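Local atomic coordinates of glycerate kinase, putative (Thermotoga maritima, PDB entry 2B8N), a protein that catalyses the magnesium-dependent transfer of phosphate from ATP to D-glycerate, giving 2-phosphoglycerate in the degradation of serine. Residues A[54-59]-A[79-84]. Sequence-based numbering, arbitrary orientation.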
loop_
_atom_site.group_PDB
_atom_site.type_symbol
_atom_site.label_atom_id
_atom_site.label_comp_id
_atom_site.label_asym_id
_atom_site.label_seq_id
_atom_site.Cartn_x
_atom_site.Cartn_y
_atom_site.Cartn_z
ATOM N N LEU A 54 14.357 -16.661 6.573
ATOM C CA LEU A 54 13.178 -15.816 6.386
ATOM C C LEU A 54 13.495 -14.422 6.928
ATOM O O LEU A 54 13.931 -14.277 8.091
ATOM C CB LEU A 54 11.963 -16.443 7.089
ATOM C CG LEU A 54 10.620 -15.702 7.204
ATOM C CD1 LEU A 54 9.482 -16.703 7.536
ATOM C CD2 LEU A 54 10.669 -14.555 8.240
ATOM N N VAL A 55 13.317 -13.422 6.057
ATOM C CA VAL A 55 13.444 -12.016 6.405
ATOM C C VAL A 55 12.139 -11.295 6.025
ATOM O O VAL A 55 11.760 -11.228 4.835
ATOM C CB VAL A 55 14.642 -11.367 5.689
ATOM C CG1 VAL A 55 14.717 -9.863 6.010
ATOM C CG2 VAL A 55 15.952 -12.052 6.097
ATOM N N ALA A 56 11.456 -10.759 7.041
ATOM C CA ALA A 56 10.149 -10.128 6.838
ATOM C C ALA A 56 10.254 -8.724 7.349
ATOM O O ALA A 56 10.597 -8.524 8.519
ATOM C CB ALA A 56 9.036 -10.885 7.550
ATOM N N VAL A 57 9.971 -7.767 6.452
ATOM C CA VAL A 57 10.070 -6.333 6.732
ATOM C C VAL A 57 8.813 -5.655 6.222
ATOM O O VAL A 57 8.418 -5.860 5.086
ATOM C CB VAL A 57 11.306 -5.705 6.049
ATOM C CG1 VAL A 57 11.249 -4.187 6.092
ATOM C CG2 VAL A 57 12.541 -6.160 6.723
ATOM N N GLY A 58 8.199 -4.847 7.064
ATOM C CA GLY A 58 7.016 -4.094 6.661
ATOM C C GLY A 58 6.013 -3.992 7.791
ATOM O O GLY A 58 6.217 -4.575 8.872
ATOM N N LYS A 59 4.934 -3.243 7.541
ATOM C CA LYS A 59 3.865 -3.094 8.525
ATOM C C LYS A 59 3.100 -4.404 8.716
ATOM O O LYS A 59 2.486 -4.589 9.740
ATOM C CB LYS A 59 2.883 -1.991 8.122
ATOM C CG LYS A 59 3.479 -0.584 7.983
ATOM C CD LYS A 59 2.363 0.413 7.817
ATOM C CE LYS A 59 2.581 1.389 6.698
ATOM N NZ LYS A 59 1.471 2.406 6.713
ATOM N N GLY A 79 14.662 -17.022 11.307
ATOM C CA GLY A 79 13.687 -16.015 10.926
ATOM C C GLY A 79 13.887 -14.718 11.694
ATOM O O GLY A 79 14.260 -14.712 12.883
ATOM N N VAL A 80 13.629 -13.614 11.003
ATOM C CA VAL A 80 13.747 -12.283 11.587
ATOM C C VAL A 80 12.634 -11.375 11.049
ATOM O O VAL A 80 12.249 -11.450 9.877
ATOM C CB VAL A 80 15.147 -11.674 11.345
ATOM C CG1 VAL A 80 15.391 -11.467 9.856
ATOM C CG2 VAL A 80 15.336 -10.371 12.114
ATOM N N VAL A 81 12.113 -10.536 11.945
ATOM C CA VAL A 81 10.930 -9.720 11.706
ATOM C C VAL A 81 11.233 -8.287 12.157
ATOM O O VAL A 81 11.654 -8.066 13.299
ATOM C CB VAL A 81 9.733 -10.307 12.508
ATOM C CG1 VAL A 81 8.545 -9.345 12.563
ATOM C CG2 VAL A 81 9.323 -11.676 11.926
ATOM N N VAL A 82 11.053 -7.324 11.238
ATOM C CA VAL A 82 11.136 -5.881 11.555
ATOM C C VAL A 82 9.813 -5.201 11.139
ATOM O O VAL A 82 9.417 -5.263 9.978
ATOM C CB VAL A 82 12.325 -5.178 10.847
ATOM C CG1 VAL A 82 12.504 -3.749 11.383
ATOM C CG2 VAL A 82 13.602 -5.946 11.034
ATOM N N THR A 83 9.123 -4.563 12.072
ATOM C CA THR A 83 7.846 -3.917 11.743
ATOM C C THR A 83 7.743 -2.609 12.535
ATOM O O THR A 83 8.676 -2.239 13.233
ATOM C CB THR A 83 6.629 -4.903 11.946
ATOM O OG1 THR A 83 5.445 -4.391 11.316
ATOM C CG2 THR A 83 6.345 -5.160 13.416
ATOM N N LYS A 84 6.642 -1.887 12.374
ATOM C CA LYS A 84 6.396 -0.653 13.117
ATOM C C LYS A 84 6.257 -0.909 14.629
ATOM O O LYS A 84 5.770 -1.960 15.053
ATOM C CB LYS A 84 5.095 0.011 12.631
ATOM C CG LYS A 84 5.225 0.937 11.445
ATOM C CD LYS A 84 3.859 1.493 11.033
ATOM C CE LYS A 84 3.398 2.616 11.946
ATOM N NZ LYS A 84 4.266 3.786 11.825
#
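Val80 lays its CG1 methyl beside CG2 of Val55, 3.8 Å away, the two side chains pointing the same way. The torsion of Val80 explains this: CG1 sits between the backbone N and the carbonyl carbon (chi1 64°), which turns it to the neighbouring strand. On the same face CG2 of Val57 lies 4.2 Å from CB of Val82. Leu54, Ala56 and Val81 project from the other face, where helix 61-72 packs against them. CD2 of Leu54 reaches within 3.8 Å of Val80 O. The two strands run parallel, 6° apart in direction, as the ends of a right-handed beta-alpha-beta crossover through helix 61-72. They are inner strands of a six-stranded parallel sheet. Val80 N hydrogen-bonds to Leu54 O, Ala56 N to Val80 O, Val82 N to Ala56 O and Gly58 N to Val82 O. Beyond the last of these the chain turns out of strand geometry at Gly58, whose backbone angles call for glycine. There Thr83 takes over with its side chain. OG1 of Thr83, anti to the backbone N (chi1 -166°), donates to Gly58 O at 2.6 Å, in the carbonyl plane and on a lone pair. A valine in place of Thr83 would probably leave Gly58 O without this donor and the turn less firmly held to the strand. Past it, the aliphatic parts of Lys59 and Lys84 run side by side, CD to CD 3.7 Å. Their like-charged NZ atoms stay 6.0 Å apart, and Lys84 NZ is hydrogen-bonded to His102.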